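Local structure of alpha-rhamnosidase (Dictyoglomus thermophilum, 6I60) at residues 559-564 / 759-764; 613-618 / 623-628; 875-880 / 899-904. The protein probably hydrolyses terminal non-reducing alpha-L-rhamnose residues in alpha-L-rhamnosides. One frame throughout, in Å; residues are numbered along the deposited sequence.

Contact 1 of 3, residues 559-564 / 759-764; sequences PAWSTA and TGIVAT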
ATOM      1  N   PRO A 559       6.261 -10.607  17.952  1.00 47.59           N
ATOM      2  CA  PRO A 559       4.838 -10.926  17.742  1.00 49.24           C
ATOM      3  C   PRO A 559       4.013  -9.732  17.295  1.00 52.70           C
ATOM      4  O   PRO A 559       3.097  -9.890  16.478  1.00 57.60           O
ATOM      5  CB  PRO A 559       4.396 -11.455  19.112  1.00 54.27           C
ATOM      6  CG  PRO A 559       5.650 -11.973  19.735  1.00 52.17           C
ATOM      7  CD  PRO A 559       6.741 -11.052  19.272  1.00 50.27           C
ATOM      8  N   ALA A 560       4.318  -8.532  17.799  1.00 54.15           N
ATOM      9  CA  ALA A 560       3.630  -7.333  17.335  1.00 52.66           C
ATOM     10  C   ALA A 560       3.983  -6.987  15.896  1.00 52.31           C
ATOM     11  O   ALA A 560       3.253  -6.223  15.256  1.00 52.35           O
ATOM     12  CB  ALA A 560       3.956  -6.147  18.245  1.00 45.65           C
ATOM     13  N   TRP A 561       5.086  -7.527  15.381  1.00 54.40           N
ATOM     14  CA  TRP A 561       5.512  -7.302  14.008  1.00 52.84           C
ATOM     15  C   TRP A 561       5.036  -8.418  13.082  1.00 54.80           C
ATOM     16  O   TRP A 561       4.400  -8.151  12.057  1.00 54.60           O
ATOM     17  CB  TRP A 561       7.041  -7.179  13.953  1.00 49.13           C
ATOM     18  CG  TRP A 561       7.550  -5.765  14.011  1.00 49.82           C
ATOM     19  CD1 TRP A 561       8.355  -5.151  13.097  1.00 54.74           C
ATOM     20  CD2 TRP A 561       7.297  -4.798  15.037  1.00 55.95           C
ATOM     21  NE1 TRP A 561       8.615  -3.860  13.487  1.00 55.07           N
ATOM     22  CE2 TRP A 561       7.977  -3.617  14.674  1.00 57.60           C
ATOM     23  CE3 TRP A 561       6.562  -4.812  16.226  1.00 52.43           C
ATOM     24  CZ2 TRP A 561       7.942  -2.465  15.455  1.00 54.59           C
ATOM     25  CZ3 TRP A 561       6.528  -3.667  17.000  1.00 52.18           C
ATOM     26  CH2 TRP A 561       7.214  -2.510  16.611  1.00 52.79           C
ATOM     27  N   SER A 562       5.320  -9.671  13.441  1.00 55.45           N
ATOM     28  CA  SER A 562       4.974 -10.807  12.595  1.00 47.87           C
ATOM     29  C   SER A 562       3.473 -11.020  12.468  1.00 54.31           C
ATOM     30  O   SER A 562       3.051 -11.810  11.617  1.00 58.26           O
ATOM     31  CB  SER A 562       5.627 -12.078  13.135  1.00 45.87           C
ATOM     32  OG  SER A 562       7.038 -11.999  13.060  1.00 55.21           O
ATOM     33  N   THR A 563       2.661 -10.342  13.282  1.00 51.50           N
ATOM     34  CA  THR A 563       1.212 -10.451  13.164  1.00 51.32           C
ATOM     35  C   THR A 563       0.682  -9.874  11.858  1.00 51.21           C
ATOM     36  O   THR A 563      -0.508 -10.043  11.567  1.00 45.41           O
ATOM     37  CB  THR A 563       0.535  -9.748  14.341  1.00 45.92           C
ATOM     38  OG1 THR A 563      -0.861 -10.072  14.354  1.00 49.18           O
ATOM     39  CG2 THR A 563       0.698  -8.242  14.220  1.00 45.80           C
ATOM     40  N   ALA A 564       1.529  -9.206  11.071  1.00 49.16           N
ATOM     41  CA  ALA A 564       1.085  -8.603   9.821  1.00 47.56           C
ATOM     42  C   ALA A 564       0.629  -9.638   8.802  1.00 53.14           C
ATOM     43  O   ALA A 564      -0.112  -9.291   7.877  1.00 54.77           O
ATOM     44  CB  ALA A 564       2.206  -7.750   9.225  1.00 45.92           C
ATOM     45  N   THR A 759       1.481   6.387  24.769  1.00 52.62           N
ATOM     46  CA  THR A 759       1.487   5.086  24.117  1.00 50.77           C
ATOM     47  C   THR A 759       2.380   5.116  22.886  1.00 47.93           C
ATOM     48  O   THR A 759       2.525   6.149  22.226  1.00 46.22           O
ATOM     49  CB  THR A 759       0.071   4.666  23.708  1.00 52.79           C
ATOM     50  OG1 THR A 759      -0.526   5.701  22.915  1.00 47.11           O
ATOM     51  CG2 THR A 759      -0.790   4.418  24.937  1.00 50.66           C
ATOM     52  N   GLY A 760       2.967   3.964  22.576  1.00 57.28           N
ATOM     53  CA  GLY A 760       3.779   3.806  21.389  1.00 53.37           C
ATOM     54  C   GLY A 760       2.936   3.531  20.161  1.00 52.14           C
ATOM     55  O   GLY A 760       1.742   3.837  20.106  1.00 49.60           O
ATOM     56  N   ILE A 761       3.574   2.926  19.157  1.00 51.88           N
ATOM     57  CA  ILE A 761       2.886   2.684  17.893  1.00 50.10           C
ATOM     58  C   ILE A 761       1.808   1.617  18.048  1.00 49.32           C
ATOM     59  O   ILE A 761       0.775   1.668  17.369  1.00 51.34           O
ATOM     60  CB  ILE A 761       3.899   2.310  16.795  1.00 54.41           C
ATOM     61  CG1 ILE A 761       4.644   1.024  17.154  1.00 49.46           C
ATOM     62  CG2 ILE A 761       4.894   3.434  16.579  1.00 50.20           C
ATOM     63  CD1 ILE A 761       5.451   0.461  16.009  1.00 49.25           C
ATOM     64  N   VAL A 762       2.014   0.649  18.944  1.00 55.31           N
ATOM     65  CA  VAL A 762       1.071  -0.459  19.078  1.00 51.21           C
ATOM     66  C   VAL A 762      -0.204   0.004  19.771  1.00 46.64           C
ATOM     67  O   VAL A 762      -1.313  -0.182  19.256  1.00 45.74           O
ATOM     68  CB  VAL A 762       1.723  -1.633  19.830  1.00 46.88           C
ATOM     69  CG1 VAL A 762       0.657  -2.594  20.337  1.00 44.12           C
ATOM     70  CG2 VAL A 762       2.724  -2.354  18.937  1.00 46.01           C
ATOM     71  N   ALA A 763      -0.068   0.613  20.950  1.00 47.60           N
ATOM     72  CA  ALA A 763      -1.235   0.986  21.738  1.00 48.10           C
ATOM     73  C   ALA A 763      -1.957   2.211  21.190  1.00 52.61           C
ATOM     74  O   ALA A 763      -3.150   2.379  21.465  1.00 54.94           O
ATOM     75  CB  ALA A 763      -0.831   1.227  23.192  1.00 50.44           C
ATOM     76  N   THR A 764      -1.271   3.070  20.428  1.00 49.57           N
ATOM     77  CA  THR A 764      -1.958   4.198  19.806  1.00 48.76           C
ATOM     78  C   THR A 764      -2.993   3.726  18.795  1.00 47.20           C
ATOM     79  O   THR A 764      -4.015   4.391  18.596  1.00 49.18           O
ATOM     80  CB  THR A 764      -0.954   5.133  19.131  1.00 44.63           C
ATOM     81  OG1 THR A 764       0.136   5.392  20.022  1.00 45.72           O
ATOM     82  CG2 THR A 764      -1.615   6.451  18.757  1.00 39.06           C
TER
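The indole of Trp561 meets Ile761 and Val762 obliquely, through the six-membered part of the ring, while the methyl of its own neighbour Ala560 lies in the ring plane at one edge. CH2 of Trp561 is 3.5 Å from CD1 of Ile761, and the two side chains cross at about a right angle, so the end of the isoleucine meets the indole without running along it. With chi1 of 61° Ile761 places CG1 between its backbone N and carbonyl carbon, and the extended second torsion carries CD1 out to the tryptophan. Beside this, CG2 of Val762 lies 4.0 Å from CB of Ala560 and more loosely, at 4.5 Å, from CZ3 of Trp561. No hydrogen bond spans the two segments; all four residues are buried and the contact is purely apolar. The polar end of the indole is used elsewhere: NE1 is hydrogen-bonded to a triethylene glycol, probably from the crystallisation liquor, and the ring also meets that of Tyr610. Asp612 accepts bonds from the backbone N of Gly760 and Ala763 at the start of helix 761-773. The contact thus packs short helix 559-562 against that helix start, as expected of the helical (alpha/alpha)6 barrel of a six-hairpin glycosidase domain.

Contact 2 of 3, residues 613-618 / 623-628; sequences WCQPGT and DNSGEL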
ATOM      1  N   TRP A 613       6.596   0.313  20.603  1.00 54.25           N
ATOM      2  CA  TRP A 613       7.736   1.060  20.089  1.00 53.18           C
ATOM      3  C   TRP A 613       7.482   2.563  20.152  1.00 60.04           C
ATOM      4  O   TRP A 613       6.436   3.048  19.705  1.00 54.70           O
ATOM      5  CB  TRP A 613       8.020   0.635  18.649  1.00 51.64           C
ATOM      6  CG  TRP A 613       9.406   0.924  18.158  1.00 54.01           C
ATOM      7  CD1 TRP A 613       9.748   1.686  17.079  1.00 58.95           C
ATOM      8  CD2 TRP A 613      10.634   0.432  18.707  1.00 57.40           C
ATOM      9  NE1 TRP A 613      11.114   1.708  16.928  1.00 57.98           N
ATOM     10  CE2 TRP A 613      11.680   0.945  17.915  1.00 55.02           C
ATOM     11  CE3 TRP A 613      10.950  -0.385  19.794  1.00 54.99           C
ATOM     12  CZ2 TRP A 613      13.019   0.662  18.173  1.00 51.60           C
ATOM     13  CZ3 TRP A 613      12.278  -0.667  20.048  1.00 51.42           C
ATOM     14  CH2 TRP A 613      13.296  -0.145  19.241  1.00 51.52           C
ATOM     15  N   CYS A 614       8.445   3.292  20.717  1.00 60.65           N
ATOM     16  CA  CYS A 614       8.475   4.755  20.696  1.00 54.07           C
ATOM     17  C   CYS A 614       7.289   5.361  21.451  1.00 54.98           C
ATOM     18  O   CYS A 614       6.456   6.078  20.892  1.00 55.08           O
ATOM     19  CB  CYS A 614       8.541   5.278  19.259  1.00 49.53           C
ATOM     20  SG  CYS A 614      10.096   4.899  18.439  1.00 55.01           S
ATOM     21  N   GLN A 615       7.232   5.061  22.745  1.00 56.84           N
ATOM     22  CA  GLN A 615       6.366   5.805  23.638  1.00 46.03           C
ATOM     23  C   GLN A 615       6.968   7.190  23.870  1.00 52.13           C
ATOM     24  O   GLN A 615       8.158   7.402  23.627  1.00 53.97           O
ATOM     25  CB  GLN A 615       6.196   5.058  24.960  1.00 51.32           C
ATOM     26  CG  GLN A 615       5.822   3.592  24.806  1.00 58.47           C
ATOM     27  CD  GLN A 615       5.599   2.902  26.141  1.00 59.00           C
ATOM     28  OE1 GLN A 615       6.264   3.209  27.132  1.00 52.10           O
ATOM     29  NE2 GLN A 615       4.658   1.964  26.172  1.00 55.43           N
ATOM     30  N   PRO A 616       6.163   8.156  24.313  1.00 56.24           N
ATOM     31  CA  PRO A 616       6.692   9.514  24.524  1.00 48.38           C
ATOM     32  C   PRO A 616       7.886   9.516  25.467  1.00 49.76           C
ATOM     33  O   PRO A 616       7.803   9.059  26.610  1.00 43.88           O
ATOM     34  CB  PRO A 616       5.496  10.268  25.117  1.00 42.50           C
ATOM     35  CG  PRO A 616       4.314   9.555  24.584  1.00 46.17           C
ATOM     36  CD  PRO A 616       4.701   8.104  24.500  1.00 46.23           C
ATOM     37  N   GLY A 617       9.010  10.025  24.968  1.00 53.40           N
ATOM     38  CA  GLY A 617      10.205  10.154  25.777  1.00 50.26           C
ATOM     39  C   GLY A 617      11.030   8.896  25.899  1.00 53.97           C
ATOM     40  O   GLY A 617      11.761   8.739  26.882  1.00 54.91           O
ATOM     41  N   THR A 618      10.948   7.998  24.923  1.00 57.52           N
ATOM     42  CA  THR A 618      11.651   6.725  24.998  1.00 57.27           C
ATOM     43  C   THR A 618      11.645   6.077  23.620  1.00 62.25           C
ATOM     44  O   THR A 618      10.941   6.515  22.706  1.00 59.40           O
ATOM     45  CB  THR A 618      11.008   5.791  26.028  1.00 51.90           C
ATOM     46  OG1 THR A 618      11.926   4.745  26.368  1.00 61.39           O
ATOM     47  CG2 THR A 618       9.739   5.179  25.455  1.00 53.62           C
ATOM     48  N   ASP A 623       7.172   1.027  30.490  1.00 56.51           N
ATOM     49  CA  ASP A 623       6.297   0.332  31.422  1.00 55.49           C
ATOM     50  C   ASP A 623       6.590  -1.160  31.519  1.00 59.99           C
ATOM     51  O   ASP A 623       5.851  -1.876  32.204  1.00 59.66           O
ATOM     52  CB  ASP A 623       4.836   0.544  31.022  1.00 51.69           C
ATOM     53  CG  ASP A 623       4.627   0.460  29.522  1.00 53.49           C
ATOM     54  OD1 ASP A 623       5.611   0.203  28.796  1.00 56.80           O
ATOM     55  OD2 ASP A 623       3.481   0.652  29.067  1.00 58.37           O
ATOM     56  N   ASN A 624       7.646  -1.640  30.860  1.00 63.44           N
ATOM     57  CA  ASN A 624       7.973  -3.066  30.813  1.00 68.00           C
ATOM     58  C   ASN A 624       6.771  -3.880  30.341  1.00 65.04           C
ATOM     59  O   ASN A 624       6.394  -4.893  30.937  1.00 65.04           O
ATOM     60  CB  ASN A 624       8.479  -3.561  32.168  1.00 63.17           C
ATOM     61  CG  ASN A 624       9.928  -3.200  32.412  1.00 78.15           C
ATOM     62  OD1 ASN A 624      10.510  -2.401  31.677  1.00 77.90           O
ATOM     63  ND2 ASN A 624      10.520  -3.787  33.446  1.00 81.75           N
ATOM     64  N   SER A 625       6.160  -3.416  29.251  1.00 57.11           N
ATOM     65  CA  SER A 625       4.940  -4.001  28.715  1.00 58.85           C
ATOM     66  C   SER A 625       5.195  -4.924  27.531  1.00 52.14           C
ATOM     67  O   SER A 625       4.237  -5.414  26.928  1.00 52.28           O
ATOM     68  CB  SER A 625       3.966  -2.893  28.304  1.00 59.28           C
ATOM     69  OG  SER A 625       4.514  -2.082  27.276  1.00 51.54           O
ATOM     70  N   GLY A 626       6.460  -5.174  27.189  1.00 53.96           N
ATOM     71  CA  GLY A 626       6.753  -5.984  26.016  1.00 51.75           C
ATOM     72  C   GLY A 626       6.152  -7.375  26.088  1.00 58.51           C
ATOM     73  O   GLY A 626       5.621  -7.883  25.098  1.00 55.68           O
ATOM     74  N   GLU A 627       6.225  -8.011  27.261  1.00 60.85           N
ATOM     75  CA  GLU A 627       5.655  -9.346  27.410  1.00 60.92           C
ATOM     76  C   GLU A 627       4.131  -9.313  27.399  1.00 63.04           C
ATOM     77  O   GLU A 627       3.493 -10.306  27.030  1.00 60.36           O
ATOM     78  CB  GLU A 627       6.175 -10.003  28.692  1.00 60.84           C
ATOM     79  CG  GLU A 627       5.557  -9.471  29.979  1.00 74.43           C
ATOM     80  CD  GLU A 627       6.014  -8.061  30.311  1.00 74.43           C
ATOM     81  OE1 GLU A 627       7.201  -7.747  30.073  1.00 71.45           O
ATOM     82  OE2 GLU A 627       5.185  -7.266  30.807  1.00 68.54           O
ATOM     83  N   LEU A 628       3.530  -8.188  27.795  1.00 61.83           N
ATOM     84  CA  LEU A 628       2.081  -8.040  27.707  1.00 55.79           C
ATOM     85  C   LEU A 628       1.654  -7.789  26.267  1.00 58.31           C
ATOM     86  O   LEU A 628       0.689  -8.387  25.780  1.00 55.28           O
ATOM     87  CB  LEU A 628       1.616  -6.898  28.612  1.00 58.45           C
ATOM     88  CG  LEU A 628       0.119  -6.764  28.910  1.00 52.34           C
ATOM     89  CD1 LEU A 628      -0.105  -6.456  30.379  1.00 52.72           C
ATOM     90  CD2 LEU A 628      -0.523  -5.697  28.038  1.00 51.52           C
TER
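Polar contacts dominate between Gln615 and Asp623, whose amide and carboxylate planes stand 59° apart. NE2 of Gln615 reaches both carboxylate oxygens in two weak hydrogen bonds. The one to OD2 of Asp623 is 3.4 Å long and fairly straight (165°). The other, to OD1 of Asp623, measures 3.3 Å but is bent (141°). The glutamine gets there with an extended chain, its CG anti to the carbonyl carbon and beside the backbone N. Stronger partners lie just outside the pair. NE2 of Gln615 also donates to Asp612, and its OE1 accepts from the backbone N of Lys622, so both ends of the amide are engaged, consistent with the modelled orientation. OD2 of Asp623 is bonded to Ser720 OG.

Within 623-628, OG of Ser625 donates to OD1 of Asp623 at 3.0 Å, coming from above the carboxylate plane. OD1 thus accepts a hydrogen bond from Ser625 and a weak one from Gln615.

From outside, Thr722 of helix 722-729 packs against the side chains of both Gln615 and Asp623. Among backbone bonds, Thr618 N reaches Gln615 O weakly, closing a type II beta turn with Gly617 at positive phi. Together these bonds tie a turn-bearing loop to the residues leading into helix 626-648, within the long connection between helices 586-599 and 626-648 of the six-hairpin glycosidase domain.

Contact 3 of 3, residues 875-880 / 899-904; sequences WQKTEN and PKLFER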
ATOM      1  N   TRP A 875     -23.105  14.264   8.143  1.00 54.98           N
ATOM      2  CA  TRP A 875     -23.903  14.689   9.283  1.00 58.85           C
ATOM      3  C   TRP A 875     -23.573  16.130   9.638  1.00 59.78           C
ATOM      4  O   TRP A 875     -22.423  16.564   9.521  1.00 56.99           O
ATOM      5  CB  TRP A 875     -23.693  13.774  10.500  1.00 55.52           C
ATOM      6  CG  TRP A 875     -22.296  13.737  11.048  1.00 55.19           C
ATOM      7  CD1 TRP A 875     -21.335  12.808  10.778  1.00 54.10           C
ATOM      8  CD2 TRP A 875     -21.713  14.655  11.984  1.00 57.54           C
ATOM      9  NE1 TRP A 875     -20.188  13.094  11.477  1.00 56.54           N
ATOM     10  CE2 TRP A 875     -20.394  14.223  12.224  1.00 57.24           C
ATOM     11  CE3 TRP A 875     -22.177  15.803  12.635  1.00 57.54           C
ATOM     12  CZ2 TRP A 875     -19.532  14.898  13.089  1.00 60.05           C
ATOM     13  CZ3 TRP A 875     -21.321  16.473  13.491  1.00 53.65           C
ATOM     14  CH2 TRP A 875     -20.014  16.018  13.712  1.00 58.57           C
ATOM     15  N   GLN A 876     -24.600  16.867  10.063  1.00 60.31           N
ATOM     16  CA  GLN A 876     -24.474  18.241  10.526  1.00 57.61           C
ATOM     17  C   GLN A 876     -25.128  18.358  11.893  1.00 60.34           C
ATOM     18  O   GLN A 876     -26.174  17.749  12.141  1.00 63.27           O
ATOM     19  CB  GLN A 876     -25.131  19.229   9.556  1.00 57.45           C
ATOM     20  CG  GLN A 876     -24.214  19.754   8.469  1.00 60.50           C
ATOM     21  CD  GLN A 876     -24.979  20.465   7.369  1.00 72.84           C
ATOM     22  OE1 GLN A 876     -24.908  20.083   6.198  1.00 70.28           O
ATOM     23  NE2 GLN A 876     -25.718  21.506   7.740  1.00 61.89           N
ATOM     24  N   LYS A 877     -24.516  19.143  12.776  1.00 63.32           N
ATOM     25  CA  LYS A 877     -24.998  19.313  14.143  1.00 62.52           C
ATOM     26  C   LYS A 877     -25.214  20.797  14.410  1.00 63.32           C
ATOM     27  O   LYS A 877     -24.255  21.575  14.437  1.00 70.10           O
ATOM     28  CB  LYS A 877     -24.018  18.715  15.152  1.00 58.09           C
ATOM     29  CG  LYS A 877     -24.541  18.685  16.583  1.00 52.48           C
ATOM     30  CD  LYS A 877     -23.415  18.438  17.577  1.00 55.74           C
ATOM     31  CE  LYS A 877     -23.894  18.585  19.014  1.00 60.64           C
ATOM     32  NZ  LYS A 877     -24.138  20.010  19.381  1.00 64.35           N
ATOM     33  N   THR A 878     -26.471  21.183  14.597  1.00 66.49           N
ATOM     34  CA  THR A 878     -26.843  22.510  15.058  1.00 67.69           C
ATOM     35  C   THR A 878     -27.496  22.394  16.433  1.00 75.37           C
ATOM     36  O   THR A 878     -27.569  21.312  17.024  1.00 77.29           O
ATOM     37  CB  THR A 878     -27.774  23.195  14.054  1.00 67.53           C
ATOM     38  OG1 THR A 878     -29.006  22.471  13.965  1.00 68.27           O
ATOM     39  CG2 THR A 878     -27.125  23.252  12.680  1.00 64.08           C
ATOM     40  N   GLU A 879     -27.977  23.528  16.946  1.00 79.10           N
ATOM     41  CA  GLU A 879     -28.603  23.528  18.263  1.00 80.73           C
ATOM     42  C   GLU A 879     -29.945  22.809  18.269  1.00 77.83           C
ATOM     43  O   GLU A 879     -30.379  22.344  19.329  1.00 73.10           O
ATOM     44  CB  GLU A 879     -28.781  24.963  18.762  1.00 82.70           C
ATOM     45  CG  GLU A 879     -27.679  25.432  19.698  1.00 86.65           C
ATOM     46  CD  GLU A 879     -26.573  26.171  18.971  1.00 99.47           C
ATOM     47  OE1 GLU A 879     -25.987  27.100  19.566  1.00101.40           O
ATOM     48  OE2 GLU A 879     -26.289  25.822  17.804  1.00 96.13           O
ATOM     49  N   ASN A 880     -30.604  22.696  17.118  1.00 78.55           N
ATOM     50  CA  ASN A 880     -31.920  22.077  17.038  1.00 73.17           C
ATOM     51  C   ASN A 880     -31.934  20.821  16.180  1.00 74.18           C
ATOM     52  O   ASN A 880     -32.476  19.797  16.606  1.00 74.29           O
ATOM     53  CB  ASN A 880     -32.947  23.092  16.507  1.00 79.01           C
ATOM     54  CG  ASN A 880     -32.394  23.950  15.383  1.00 87.27           C
ATOM     55  OD1 ASN A 880     -31.181  24.025  15.180  1.00 85.07           O
ATOM     56  ND2 ASN A 880     -33.285  24.607  14.647  1.00 82.32           N
ATOM     57  N   PRO A 899     -27.504   9.162  17.077  1.00 69.04           N
ATOM     58  CA  PRO A 899     -27.290   9.402  18.510  1.00 66.49           C
ATOM     59  C   PRO A 899     -28.360  10.312  19.093  1.00 66.22           C
ATOM     60  O   PRO A 899     -28.725  11.336  18.510  1.00 62.01           O
ATOM     61  CB  PRO A 899     -25.911  10.072  18.553  1.00 54.58           C
ATOM     62  CG  PRO A 899     -25.785  10.746  17.227  1.00 60.39           C
ATOM     63  CD  PRO A 899     -26.556   9.912  16.235  1.00 61.79           C
ATOM     64  N   LYS A 900     -28.866   9.923  20.263  1.00 68.95           N
ATOM     65  CA  LYS A 900     -29.912  10.681  20.949  1.00 72.52           C
ATOM     66  C   LYS A 900     -29.243  11.761  21.788  1.00 67.21           C
ATOM     67  O   LYS A 900     -28.826  11.529  22.924  1.00 68.90           O
ATOM     68  CB  LYS A 900     -30.778   9.759  21.800  1.00 69.02           C
ATOM     69  CG  LYS A 900     -31.038   8.396  21.180  1.00 70.81           C
ATOM     70  CD  LYS A 900     -32.251   7.732  21.806  1.00 63.78           C
ATOM     71  CE  LYS A 900     -31.892   7.051  23.114  1.00 64.87           C
ATOM     72  NZ  LYS A 900     -32.933   6.068  23.526  1.00 71.01           N
ATOM     73  N   LEU A 901     -29.136  12.959  21.218  1.00 62.85           N
ATOM     74  CA  LEU A 901     -28.546  14.100  21.905  1.00 69.42           C
ATOM     75  C   LEU A 901     -29.587  15.021  22.526  1.00 70.97           C
ATOM     76  O   LEU A 901     -29.218  16.038  23.123  1.00 75.01           O
ATOM     77  CB  LEU A 901     -27.661  14.900  20.941  1.00 64.98           C
ATOM     78  CG  LEU A 901     -26.823  14.086  19.952  1.00 66.76           C
ATOM     79  CD1 LEU A 901     -26.316  14.967  18.822  1.00 56.63           C
ATOM     80  CD2 LEU A 901     -25.664  13.393  20.659  1.00 73.51           C
ATOM     81  N   PHE A 902     -30.871  14.692  22.406  1.00 73.31           N
ATOM     82  CA  PHE A 902     -31.950  15.537  22.892  1.00 73.40           C
ATOM     83  C   PHE A 902     -32.929  14.712  23.714  1.00 76.38           C
ATOM     84  O   PHE A 902     -33.147  13.528  23.443  1.00 72.09           O
ATOM     85  CB  PHE A 902     -32.692  16.216  21.733  1.00 71.99           C
ATOM     86  CG  PHE A 902     -31.783  16.823  20.702  1.00 73.04           C
ATOM     87  CD1 PHE A 902     -30.853  17.787  21.057  1.00 70.03           C
ATOM     88  CD2 PHE A 902     -31.864  16.434  19.374  1.00 74.25           C
ATOM     89  CE1 PHE A 902     -30.019  18.350  20.108  1.00 74.38           C
ATOM     90  CE2 PHE A 902     -31.033  16.995  18.421  1.00 69.19           C
ATOM     91  CZ  PHE A 902     -30.110  17.953  18.788  1.00 69.95           C
ATOM     92  N   GLU A 903     -33.525  15.354  24.722  1.00 77.33           N
ATOM     93  CA  GLU A 903     -34.482  14.658  25.578  1.00 77.05           C
ATOM     94  C   GLU A 903     -35.718  14.245  24.792  1.00 75.42           C
ATOM     95  O   GLU A 903     -36.199  13.114  24.918  1.00 82.56           O
ATOM     96  CB  GLU A 903     -34.858  15.541  26.768  1.00 81.09           C
ATOM     97  CG  GLU A 903     -33.945  15.364  27.969  1.00 90.37           C
ATOM     98  CD  GLU A 903     -33.972  16.550  28.910  1.00 99.75           C
ATOM     99  OE1 GLU A 903     -35.065  16.888  29.412  1.00101.10           O
ATOM    100  OE2 GLU A 903     -32.899  17.145  29.147  1.00 92.01           O
ATOM    101  N   ARG A 904     -36.243  15.151  23.977  1.00 71.43           N
ATOM    102  CA  ARG A 904     -37.326  14.855  23.052  1.00 85.67           C
ATOM    103  C   ARG A 904     -36.880  15.217  21.643  1.00 85.83           C
ATOM    104  O   ARG A 904     -36.137  16.181  21.455  1.00 88.19           O
ATOM    105  CB  ARG A 904     -38.590  15.616  23.428  1.00 89.12           C
ATOM    106  CG  ARG A 904     -39.754  15.357  22.498  1.00 99.90           C
ATOM    107  CD  ARG A 904     -40.451  16.635  22.073  1.00 93.43           C
ATOM    108  NE  ARG A 904     -40.067  17.828  22.821  1.00 92.68           N
ATOM    109  CZ  ARG A 904     -39.353  18.809  22.289  1.00 87.15           C
ATOM    110  NH1 ARG A 904     -38.942  18.717  21.035  1.00 79.40           N
ATOM    111  NH2 ARG A 904     -39.048  19.878  22.995  1.00 86.58           N
TER
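Phe902 extends its ring across the backbone of Glu879 and Asn880, just past the end of strand 869-877. CE2 of the phenylalanine lies 3.6 Å from the carbonyl O of Asn880, and CZ of Phe902 is almost as near that oxygen, at 3.7 Å. CE1 of Phe902 stands 4.1 Å from the carbonyl O of Glu879. Both oxygens approach the ring obliquely. What meets the aromatic side chain is therefore the peptide backbone of a hairpin loop, while the side chains of Glu879 and Asn880 start out in the other direction. The first torsion of Phe902 (chi1 -46°) sets CG anti to the carbonyl carbon and beside the backbone N, which places the ring beside the two carbonyls. One face of the ring is covered by its own neighbour: CB of Leu901 sits 4.2 Å above the plane, over its centre.

At the end of the strand, the aliphatic chain of Lys877 supplies the other contact. Its first three side-chain torsions are all extended, and CE of Lys877 comes within 4.4 Å of CD1 of Leu901. This is a loose apolar touch. No hydrogen bond links the two segments, and every residue that touches is at least partly exposed.

Backbone hydrogen bonds also tie Gln876 to Ser883 and Lys900 to Lys926. Phe882, on the strand that follows the loop, touches both Lys877 and Pro899. The segment after strand 893-899 thus folds over the hairpin loop 878-881 between antiparallel strands 869-877 and 882-888, joining the two sheets of the beta-rich C-terminal domain at its surface.

Contacts 1 and 2 belong to the same six-hairpin glycosidase domain and touch one another: their centres are about 11 Å apart, Trp613 O probably accepts a hydrogen bond from Ile761 N, and Trp613 CB packs on Trp561 CH2, with Asp612 as a shared partner. Both are buried, yet their chemistry differs. Contact 1 is apolar packing between a short helix and the start of another, whereas contact 2 is a polar network in the loop before helix 626-648. Contact 3 stands apart in the C-terminal beta domain, its centre about 37 Å from that of contact 1 and about 40 Å from that of contact 2, as a surface contact of ring against backbone.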